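Local coordinates for protein fructosyl amine:oxygen oxidoreductase (Neosartorya fumigata, PDB 4WCT) that probably uses its bound flavin-adenine dinucleotide to oxidise fructosyl amines with oxygen, and so deglycates Amadori products, at residues P106-Y111 with M391-I396; A176-A181 with F286-E291; S187-A192 with V197-G202. All blocks are in the same frame, centred on the assembly; numbering follows the deposited sequence.

Contact 1: residues P106-Y111 with M391-I396. With FAD (flavin-adenine dinucleotide), chain C.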
loop_
_atom_site.group_PDB
_atom_site.type_symbol
_atom_site.label_atom_id
_atom_site.label_comp_id
_atom_site.label_asym_id
_atom_site.label_seq_id
_atom_site.Cartn_x
_atom_site.Cartn_y
_atom_site.Cartn_z
ATOM N N PRO A 106 8.466 19.659 1.045
ATOM C CA PRO A 106 9.562 19.459 1.993
ATOM C C PRO A 106 9.369 18.290 2.987
ATOM O O PRO A 106 10.344 17.691 3.430
ATOM C CB PRO A 106 9.603 20.795 2.760
ATOM C CG PRO A 106 9.112 21.764 1.755
ATOM C CD PRO A 106 8.056 21.076 0.979
ATOM N N VAL A 107 8.132 17.926 3.268
ATOM C CA VAL A 107 7.869 16.852 4.192
ATOM C C VAL A 107 8.210 15.495 3.559
ATOM O O VAL A 107 8.586 14.550 4.259
ATOM C CB VAL A 107 6.385 16.889 4.601
ATOM C CG1 VAL A 107 5.967 15.602 5.280
ATOM C CG2 VAL A 107 6.137 18.089 5.507
ATOM N N PHE A 108 8.064 15.397 2.235
ATOM C CA PHE A 108 8.190 14.097 1.542
ATOM C C PHE A 108 9.446 13.951 0.677
ATOM O O PHE A 108 9.945 12.858 0.454
ATOM C CB PHE A 108 6.935 13.849 0.715
ATOM C CG PHE A 108 5.696 13.792 1.546
ATOM C CD1 PHE A 108 5.400 12.655 2.274
ATOM C CD2 PHE A 108 4.857 14.887 1.656
ATOM C CE1 PHE A 108 4.277 12.620 3.068
ATOM C CE2 PHE A 108 3.758 14.868 2.502
ATOM C CZ PHE A 108 3.439 13.701 3.154
ATOM N N GLN A 109 9.898 15.062 0.135
ATOM C CA GLN A 109 10.988 15.073 -0.841
ATOM C C GLN A 109 12.291 14.390 -0.430
ATOM O O GLN A 109 12.918 13.728 -1.277
ATOM C CB GLN A 109 11.290 16.519 -1.203
ATOM C CG GLN A 109 12.381 16.694 -2.249
ATOM C CD GLN A 109 13.739 16.835 -1.654
ATOM O OE1 GLN A 109 13.910 16.926 -0.444
ATOM N NE2 GLN A 109 14.755 16.818 -2.521
ATOM N N PRO A 110 12.639 14.398 0.863
ATOM C CA PRO A 110 13.876 13.720 1.235
ATOM C C PRO A 110 13.826 12.210 1.089
ATOM O O PRO A 110 14.875 11.549 1.162
ATOM C CB PRO A 110 14.015 14.070 2.703
ATOM C CG PRO A 110 13.428 15.455 2.766
ATOM C CD PRO A 110 12.194 15.326 1.922
ATOM N N TYR A 111 12.611 11.674 0.941
ATOM C CA TYR A 111 12.387 10.232 1.054
ATOM C C TYR A 111 12.092 9.563 -0.293
ATOM O O TYR A 111 11.837 8.352 -0.345
ATOM C CB TYR A 111 11.231 10.000 2.044
ATOM C CG TYR A 111 11.517 10.610 3.398
ATOM C CD1 TYR A 111 12.669 10.263 4.087
ATOM C CD2 TYR A 111 10.827 11.750 3.822
ATOM C CE1 TYR A 111 12.995 10.893 5.277
ATOM C CE2 TYR A 111 11.191 12.424 4.979
ATOM C CZ TYR A 111 12.320 12.042 5.650
ATOM O OH TYR A 111 12.649 12.656 6.857
ATOM N N MET A 391 2.640 4.844 -2.497
ATOM C CA MET A 391 3.217 5.864 -3.361
ATOM C C MET A 391 2.364 7.131 -3.445
ATOM O O MET A 391 2.868 8.200 -3.836
ATOM C CB MET A 391 3.503 5.322 -4.760
ATOM C CG MET A 391 2.263 5.102 -5.583
ATOM S SD MET A 391 2.552 4.442 -7.237
ATOM C CE MET A 391 2.895 2.730 -6.881
ATOM N N GLN A 392 1.119 7.046 -2.998
ATOM C CA GLN A 392 0.206 8.175 -2.986
ATOM C C GLN A 392 0.393 9.073 -1.743
ATOM O O GLN A 392 -0.274 10.101 -1.647
ATOM C CB GLN A 392 -1.262 7.690 -2.965
ATOM C CG GLN A 392 -1.611 6.564 -3.953
ATOM C CD GLN A 392 -1.306 6.902 -5.406
ATOM O OE1 GLN A 392 -1.272 8.080 -5.798
ATOM N NE2 GLN A 392 -1.091 5.859 -6.224
ATOM N N MET A 393 1.282 8.697 -0.826
ATOM C CA MET A 393 1.362 9.332 0.494
ATOM C C MET A 393 1.366 10.861 0.478
ATOM O O MET A 393 0.707 11.469 1.310
ATOM C CB MET A 393 2.559 8.835 1.291
ATOM C CG MET A 393 2.461 9.156 2.773
ATOM S SD MET A 393 3.988 8.818 3.673
ATOM C CE MET A 393 4.085 7.050 3.448
ATOM N N PRO A 394 2.167 11.491 -0.416
ATOM C CA PRO A 394 2.303 12.954 -0.289
ATOM C C PRO A 394 0.989 13.694 -0.590
ATOM O O PRO A 394 0.770 14.773 -0.032
ATOM C CB PRO A 394 3.339 13.309 -1.350
ATOM C CG PRO A 394 4.084 12.042 -1.616
ATOM C CD PRO A 394 3.041 10.957 -1.470
ATOM N N THR A 395 0.142 13.129 -1.441
ATOM C CA THR A 395 -0.973 13.844 -2.047
ATOM C C THR A 395 -2.324 13.235 -1.717
ATOM O O THR A 395 -3.339 13.870 -1.908
ATOM C CB THR A 395 -0.812 13.896 -3.591
ATOM O OG1 THR A 395 -0.297 12.623 -4.065
ATOM C CG2 THR A 395 0.142 14.991 -3.961
ATOM N N ILE A 396 -2.337 12.000 -1.215
ATOM C CA ILE A 396 -3.627 11.335 -1.004
ATOM C C ILE A 396 -4.497 12.078 0.030
ATOM O O ILE A 396 -5.714 12.224 -0.155
ATOM C CB ILE A 396 -3.444 9.852 -0.630
ATOM C CG1 ILE A 396 -4.773 9.094 -0.830
ATOM C CG2 ILE A 396 -2.908 9.740 0.776
ATOM C CD1 ILE A 396 -5.106 8.797 -2.266
HETATM P PA FAD C . -2.101 1.578 6.515
HETATM O O1A FAD C . -0.852 2.282 6.069
HETATM O O2A FAD C . -2.094 0.105 6.781
HETATM O O5B FAD C . -2.593 2.337 7.799
HETATM C C5B FAD C . -3.779 1.897 8.478
HETATM C C4B FAD C . -3.715 2.418 9.910
HETATM O O4B FAD C . -5.005 2.181 10.562
HETATM C C3B FAD C . -2.649 1.752 10.774
HETATM O O3B FAD C . -1.753 2.708 11.365
HETATM C C2B FAD C . -3.458 1.012 11.843
HETATM O O2B FAD C . -2.805 0.843 13.099
HETATM C C1B FAD C . -4.740 1.845 11.902
HETATM N N9A FAD C . -5.878 1.069 12.440
HETATM C C8A FAD C . -6.157 -0.233 12.245
HETATM N N7A FAD C . -7.248 -0.597 12.956
HETATM C C5A FAD C . -7.709 0.539 13.541
HETATM C C6A FAD C . -8.783 0.849 14.477
HETATM N N6A FAD C . -9.640 -0.106 14.878
HETATM N N1A FAD C . -8.852 2.118 14.932
HETATM C C2A FAD C . -8.029 3.098 14.537
HETATM N N3A FAD C . -6.994 2.868 13.711
HETATM C C4A FAD C . -6.808 1.622 13.210
HETATM N N1 FAD C . 1.940 0.437 -2.359
HETATM C C2 FAD C . 2.693 1.169 -3.252
HETATM O O2 FAD C . 2.254 2.265 -3.597
HETATM N N3 FAD C . 3.906 0.766 -3.639
HETATM C C4 FAD C . 4.400 -0.442 -3.298
HETATM O O4 FAD C . 5.533 -0.870 -3.653
HETATM C C4X FAD C . 3.647 -1.280 -2.380
HETATM N N5 FAD C . 4.120 -2.494 -1.993
HETATM C C5X FAD C . 3.504 -3.128 -0.948
HETATM C C6 FAD C . 4.075 -4.251 -0.357
HETATM C C7 FAD C . 3.389 -4.940 0.626
HETATM C C7M FAD C . 4.052 -6.092 1.291
HETATM C C8 FAD C . 2.088 -4.436 1.085
HETATM C C8M FAD C . 1.322 -5.103 2.168
HETATM C C9 FAD C . 1.564 -3.271 0.582
HETATM C C9A FAD C . 2.197 -2.624 -0.459
HETATM N N10 FAD C . 1.620 -1.491 -1.039
HETATM C C10 FAD C . 2.385 -0.748 -1.940
HETATM C "C1'" FAD C . 0.314 -0.950 -0.693
HETATM C "C2'" FAD C . 0.385 0.159 0.345
HETATM O "O2'" FAD C . 1.227 -0.305 1.391
HETATM C "C3'" FAD C . -1.033 0.434 0.863
HETATM O "O3'" FAD C . -1.941 0.564 -0.241
HETATM C "C4'" FAD C . -1.083 1.689 1.739
HETATM O "O4'" FAD C . 0.020 1.683 2.644
HETATM C "C5'" FAD C . -2.383 1.652 2.532
HETATM O "O5'" FAD C . -2.469 2.840 3.320
HETATM P P FAD C . -3.622 2.967 4.432
HETATM O O1P FAD C . -3.433 4.294 5.131
HETATM O O2P FAD C . -4.926 2.627 3.752
HETATM O O3P FAD C . -3.270 1.782 5.455
#

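Contact 2: residues A176-A181 with F286-E291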
loop_
_atom_site.group_PDB
_atom_site.type_symbol
_atom_site.label_atom_id
_atom_site.label_comp_id
_atom_site.label_asym_id
_atom_site.label_seq_id
_atom_site.Cartn_x
_atom_site.Cartn_y
_atom_site.Cartn_z
ATOM N N ALA A 176 10.040 7.228 -11.681
ATOM C CA ALA A 176 9.846 6.000 -10.940
ATOM C C ALA A 176 11.066 5.724 -10.083
ATOM O O ALA A 176 12.175 6.229 -10.338
ATOM C CB ALA A 176 9.570 4.830 -11.903
ATOM N N GLY A 177 10.857 4.951 -9.017
ATOM C CA GLY A 177 11.916 4.607 -8.081
ATOM C C GLY A 177 11.316 4.060 -6.814
ATOM O O GLY A 177 10.323 3.338 -6.861
ATOM N N TRP A 178 11.910 4.410 -5.675
ATOM C CA TRP A 178 11.416 3.949 -4.416
ATOM C C TRP A 178 11.308 5.060 -3.391
ATOM O O TRP A 178 11.937 6.133 -3.507
ATOM C CB TRP A 178 12.283 2.808 -3.891
ATOM C CG TRP A 178 13.714 3.184 -3.559
ATOM C CD1 TRP A 178 14.798 3.065 -4.370
ATOM C CD2 TRP A 178 14.223 3.541 -2.271
ATOM N NE1 TRP A 178 15.932 3.416 -3.699
ATOM C CE2 TRP A 178 15.608 3.751 -2.409
ATOM C CE3 TRP A 178 13.632 3.776 -1.040
ATOM C CZ2 TRP A 178 16.431 4.106 -1.336
ATOM C CZ3 TRP A 178 14.451 4.200 0.029
ATOM C CH2 TRP A 178 15.831 4.321 -0.116
ATOM N N ILE A 179 10.450 4.821 -2.399
ATOM C CA ILE A 179 10.244 5.765 -1.330
ATOM C C ILE A 179 10.534 5.123 0.015
ATOM O O ILE A 179 10.266 3.938 0.230
ATOM C CB ILE A 179 8.801 6.331 -1.357
ATOM C CG1 ILE A 179 7.787 5.201 -1.364
ATOM C CG2 ILE A 179 8.628 7.194 -2.607
ATOM C CD1 ILE A 179 6.433 5.583 -0.805
ATOM N N HIS A 180 11.081 5.908 0.939
ATOM C CA HIS A 180 11.246 5.431 2.289
ATOM C C HIS A 180 9.950 5.642 3.036
ATOM O O HIS A 180 9.727 6.707 3.629
ATOM C CB HIS A 180 12.396 6.124 3.001
ATOM C CG HIS A 180 12.895 5.366 4.189
ATOM N ND1 HIS A 180 12.068 4.912 5.198
ATOM C CD2 HIS A 180 14.128 4.879 4.468
ATOM C CE1 HIS A 180 12.776 4.205 6.057
ATOM N NE2 HIS A 180 14.038 4.194 5.650
ATOM N N ALA A 181 9.041 4.690 2.907
ATOM C CA ALA A 181 7.639 4.920 3.325
ATOM C C ALA A 181 7.563 5.185 4.825
ATOM O O ALA A 181 6.802 6.078 5.275
ATOM C CB ALA A 181 6.755 3.730 2.941
ATOM N N PHE A 286 12.915 -6.581 -5.343
ATOM C CA PHE A 286 13.758 -6.152 -4.224
ATOM C C PHE A 286 14.102 -4.708 -4.353
ATOM O O PHE A 286 14.043 -4.153 -5.456
ATOM C CB PHE A 286 15.036 -6.988 -4.086
ATOM C CG PHE A 286 16.210 -6.480 -4.895
ATOM C CD1 PHE A 286 17.190 -5.701 -4.295
ATOM C CD2 PHE A 286 16.377 -6.857 -6.191
ATOM C CE1 PHE A 286 18.306 -5.305 -5.013
ATOM C CE2 PHE A 286 17.473 -6.445 -6.933
ATOM C CZ PHE A 286 18.419 -5.633 -6.350
ATOM N N MET A 287 14.417 -4.092 -3.208
ATOM C CA MET A 287 14.867 -2.707 -3.208
ATOM C C MET A 287 16.190 -2.566 -2.476
ATOM O O MET A 287 16.630 -3.437 -1.745
ATOM C CB MET A 287 13.811 -1.722 -2.670
ATOM C CG MET A 287 12.831 -1.274 -3.759
ATOM S SD MET A 287 11.263 -0.479 -3.361
ATOM C CE MET A 287 10.266 -1.875 -2.851
ATOM N N GLU A 288 16.866 -1.464 -2.745
ATOM C CA GLU A 288 18.211 -1.357 -2.251
ATOM C C GLU A 288 18.258 -1.361 -0.716
ATOM O O GLU A 288 17.329 -0.922 -0.028
ATOM C CB GLU A 288 18.943 -0.171 -2.860
ATOM C CG GLU A 288 18.540 1.175 -2.324
ATOM C CD GLU A 288 19.233 2.310 -3.060
ATOM O OE1 GLU A 288 20.180 2.877 -2.509
ATOM O OE2 GLU A 288 18.831 2.610 -4.210
ATOM N N PRO A 289 19.372 -1.801 -0.165
ATOM C CA PRO A 289 19.508 -1.893 1.295
ATOM C C PRO A 289 19.281 -0.554 1.989
ATOM O O PRO A 289 19.681 0.501 1.468
ATOM C CB PRO A 289 20.941 -2.342 1.473
ATOM C CG PRO A 289 21.249 -3.082 0.195
ATOM C CD PRO A 289 20.537 -2.352 -0.875
ATOM N N ASP A 290 18.639 -0.573 3.159
ATOM C CA ASP A 290 18.325 0.695 3.819
ATOM C C ASP A 290 19.568 1.324 4.432
ATOM O O ASP A 290 20.542 0.645 4.737
ATOM C CB ASP A 290 17.198 0.551 4.866
ATOM C CG ASP A 290 17.689 0.032 6.180
ATOM O OD1 ASP A 290 17.955 -1.182 6.225
ATOM O OD2 ASP A 290 17.786 0.824 7.182
ATOM N N GLU A 291 19.493 2.623 4.643
ATOM C CA GLU A 291 20.672 3.388 5.079
ATOM C C GLU A 291 21.045 3.105 6.519
ATOM O O GLU A 291 22.205 3.265 6.900
ATOM C CB GLU A 291 20.420 4.884 4.877
ATOM C CG GLU A 291 19.268 5.411 5.716
ATOM C CD GLU A 291 18.582 6.624 5.105
ATOM O OE1 GLU A 291 19.303 7.568 4.722
ATOM O OE2 GLU A 291 17.337 6.598 4.945
HETATM O O HOH W 1 16.155 2.975 7.270
#

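Contact 3: residues S187-A192 with V197-G202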
loop_
_atom_site.group_PDB
_atom_site.type_symbol
_atom_site.label_atom_id
_atom_site.label_comp_id
_atom_site.label_asym_id
_atom_site.label_seq_id
_atom_site.Cartn_x
_atom_site.Cartn_y
_atom_site.Cartn_z
ATOM N N SER A 187 7.588 11.552 9.041
ATOM C CA SER A 187 7.733 12.961 8.667
ATOM C C SER A 187 6.382 13.654 8.612
ATOM O O SER A 187 6.215 14.756 9.161
ATOM C CB SER A 187 8.504 13.086 7.340
ATOM O OG SER A 187 8.676 14.439 6.938
ATOM N N ALA A 188 5.391 13.011 7.993
ATOM C CA ALA A 188 4.057 13.593 7.897
ATOM C C ALA A 188 3.394 13.744 9.266
ATOM O O ALA A 188 2.802 14.783 9.581
ATOM C CB ALA A 188 3.223 12.786 6.938
ATOM N N PHE A 189 3.517 12.716 10.101
ATOM C CA PHE A 189 3.030 12.716 11.475
ATOM C C PHE A 189 3.666 13.859 12.265
ATOM O O PHE A 189 2.938 14.665 12.858
ATOM C CB PHE A 189 3.355 11.365 12.121
ATOM C CG PHE A 189 3.391 11.382 13.619
ATOM C CD1 PHE A 189 2.222 11.393 14.359
ATOM C CD2 PHE A 189 4.581 11.271 14.287
ATOM C CE1 PHE A 189 2.254 11.336 15.750
ATOM C CE2 PHE A 189 4.620 11.180 15.682
ATOM C CZ PHE A 189 3.464 11.322 16.408
ATOM N N ASN A 190 4.996 13.982 12.192
ATOM C CA ASN A 190 5.714 15.020 12.951
ATOM C C ASN A 190 5.227 16.399 12.553
ATOM O O ASN A 190 4.996 17.278 13.407
ATOM C CB ASN A 190 7.214 14.931 12.701
ATOM C CG ASN A 190 7.867 13.791 13.466
ATOM O OD1 ASN A 190 7.286 13.263 14.414
ATOM N ND2 ASN A 190 9.059 13.399 13.060
ATOM N N GLU A 191 5.027 16.599 11.259
ATOM C CA GLU A 191 4.627 17.913 10.781
ATOM C C GLU A 191 3.168 18.209 11.089
ATOM O O GLU A 191 2.826 19.323 11.529
ATOM C CB GLU A 191 4.930 18.054 9.291
ATOM C CG GLU A 191 4.516 19.385 8.725
ATOM C CD GLU A 191 5.390 20.539 9.166
ATOM O OE1 GLU A 191 6.275 20.348 10.039
ATOM O OE2 GLU A 191 5.214 21.626 8.553
ATOM N N ALA A 192 2.277 17.215 10.938
ATOM C CA ALA A 192 0.884 17.431 11.344
ATOM C C ALA A 192 0.811 17.788 12.828
ATOM O O ALA A 192 0.073 18.702 13.240
ATOM C CB ALA A 192 0.035 16.188 11.040
ATOM N N VAL A 197 -2.312 19.180 14.995
ATOM C CA VAL A 197 -3.218 18.008 15.022
ATOM C C VAL A 197 -2.959 17.235 16.292
ATOM O O VAL A 197 -1.820 17.077 16.711
ATOM C CB VAL A 197 -2.974 17.119 13.773
ATOM C CG1 VAL A 197 -3.795 15.826 13.859
ATOM C CG2 VAL A 197 -3.285 17.954 12.535
ATOM N N ARG A 198 -4.032 16.698 16.883
ATOM C CA ARG A 198 -3.944 15.903 18.079
ATOM C C ARG A 198 -4.029 14.407 17.734
ATOM O O ARG A 198 -4.825 14.015 16.907
ATOM C CB ARG A 198 -5.087 16.260 19.021
ATOM C CG ARG A 198 -5.194 15.318 20.206
ATOM C CD ARG A 198 -5.806 15.980 21.443
ATOM N NE ARG A 198 -6.602 15.038 22.240
ATOM C CZ ARG A 198 -7.910 14.838 22.068
ATOM N NH1 ARG A 198 -8.568 15.487 21.101
ATOM N NH2 ARG A 198 -8.561 13.989 22.858
ATOM N N PHE A 199 -3.049 13.666 18.202
ATOM C CA PHE A 199 -2.945 12.220 17.950
ATOM C C PHE A 199 -3.168 11.481 19.254
ATOM O O PHE A 199 -2.515 11.764 20.261
ATOM C CB PHE A 199 -1.556 11.878 17.369
ATOM C CG PHE A 199 -1.395 12.254 15.926
ATOM C CD1 PHE A 199 -0.933 13.514 15.574
ATOM C CD2 PHE A 199 -1.585 11.324 14.926
ATOM C CE1 PHE A 199 -0.831 13.879 14.251
ATOM C CE2 PHE A 199 -1.391 11.656 13.601
ATOM C CZ PHE A 199 -0.984 12.928 13.263
ATOM N N VAL A 200 -4.164 10.601 19.258
ATOM C CA VAL A 200 -4.415 9.689 20.377
ATOM C C VAL A 200 -4.143 8.250 19.929
ATOM O O VAL A 200 -4.916 7.677 19.137
ATOM C CB VAL A 200 -5.872 9.810 20.818
ATOM C CG1 VAL A 200 -6.184 8.825 21.949
ATOM C CG2 VAL A 200 -6.179 11.241 21.213
ATOM N N THR A 201 -2.955 7.774 20.266
ATOM C CA THR A 201 -2.383 6.586 19.638
ATOM C C THR A 201 -1.833 5.658 20.712
ATOM O O THR A 201 -0.840 5.958 21.347
ATOM C CB THR A 201 -1.253 6.948 18.631
ATOM O OG1 THR A 201 -0.164 7.593 19.316
ATOM C CG2 THR A 201 -1.760 7.830 17.534
ATOM N N GLY A 202 -2.347 4.444 20.749
ATOM C CA GLY A 202 -2.110 3.551 21.841
ATOM C C GLY A 202 -3.396 2.792 22.091
ATOM O O GLY A 202 -4.462 3.169 21.565
#

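Contact 1: residues P106-Y111 with M391-I396
F108 turns its CG anti to its own carbonyl carbon, which lays the phenyl ring against P394, while M393 carries its CG anti to the backbone N (chi1 -164°) and stays extended through chi2, which puts SD beside the same ring; the bend at chi3 turns only the terminal CE. The result is a CH-pi contact joined to a Met-aromatic one, where the loop 106-111 meets helix 393-404 in the FAD-dependent oxidoreductase fold. P394 CA stands over the middle of the F108 ring, 3.6 Å from its centroid and 8° off the normal. The proline ring continues along that face, its CB 3.7 Å from F108 CD2. V107 CG1 covers the opposite face, so the phenyl is sandwiched between aliphatic carbons. Helix 35-46 adds L42 against F108, and its S39 and H43 are hydrogen-bonded to the carbonyl oxygens of M393 and P394. Two residues earlier in the chain than M393, the backbone N of M391 donates to FAD O2 over 2.8 Å, nearly straight at 164°. At the ring's edge, close to its plane, M393 SD lies 3.9 Å from F108 CE1.

Contact 2: residues A176-A181 with F286-E291
W178 spends its indole N-H on a carboxylate that it meets from above rather than in its plane: NE1 donates to E288 OE2 across 3.1 Å, with an N-H...O angle of 150°. The donor stands 57° out of the carboxylate plane, and the acceptor 20° out of the ring plane. The bond joins two beta-sheets of the FAD-dependent oxidoreductase fold, linking strand 176-179, the middle member of a three-stranded antiparallel sheet, to the chain that follows on from strand 284-287 of the large mixed sheet. E288 approaches at about a right angle to the indole, and its aliphatic part also packs there, CG lying 3.7 Å from W178 CZ2. The carboxylate has further donors, the backbone N of L275 to OE2 and that of N274 to OE1, so both oxygens are gripped, OE2 by two donors. At the root of the indole, M287 SD touches W178 CB at 3.5 Å and lies oblique to the five-membered ring, a Met-aromatic contact; M287 also packs on I73 of strand 72-75. The W178 ring stacks with H113.

Farther along, H180 sits at the N-cap of helix 181-194, where its ND1 accepts from the backbone N of K183, which points to an imidazole without a proton on ND1. With CG anti to the backbone N, its ring extends toward the acidic loop 288-291. E291 OE2, in a salt bridge with K183, comes within 3.7 Å of H180 CD2. A water in the imidazole plane completes the crossing, 2.9 Å from H180 NE2 and donating to D290 OD2 at 2.7 Å.

Contact 3: residues S187-A192 with V197-G202
F189 and F199 form a T-shaped (edge-to-face) pair, the edge of F189 directed at the face of F199, with centroids 4.8 Å apart and planes 77° from parallel. The pair lies where helix 181-194 leads, through a short connection, into strand 198-201, an outermost strand of the six-stranded mixed sheet beside the parallel strand 52-56, as in the Rossmann-type dinucleotide-binding fold. F189 CD1 and CE1 make the touch, CD1 sitting 3.7 Å from F199 CE2 and poised above the centre of that ring. The helix residue starts off across the interface rather than into it; its CG, anti to the backbone N (chi1 158°), brings the ring over to the strand. F199 instead sets out toward the helix from its CB.

Around this aromatic centre the packing becomes aliphatic. A192 CB meets the edge of the F199 ring, 4.0 Å from CE1, and lies equally far from V197 CG2, so the small methyl fills the angle between phenyl and valine. Helix 35-46 flanks the same apolar layer, with C38 against F189, A41 against A192 and A45 against V197. From the sheet side V54 of strand 52-56 packs on both V197 and F199.

The polar edge is backbone. One bond spans the connection, from V197 just ahead of the strand to A192 in the last turn of the helix: V197 CG2 and CB both lie 3.5 Å from A192 O, alongside the bond in which V197 N donates to A192 O over 3.0 Å, at an N-H...O angle of 161°.

The loop 106-111 joins all three contacts. Its Y111 O lies 2.9 Å from H180 N of contact 2, a probable hydrogen bond, and V107 O lies 2.7 Å from S187 OG of contact 3, another probable one. M393 CE of contact 1 also packs on A181 O at 3.4 Å. Contacts 2 and 3 do not touch, their nearest atoms being about 7 Å apart, but strand 176-179 runs directly into helix 181-194, which connects them. Contact 1 reaches FAD through M391; the side chain of M287 in contact 2 is about 5 Å from the cofactor, and that of F199 in contact 3 about 9 Å.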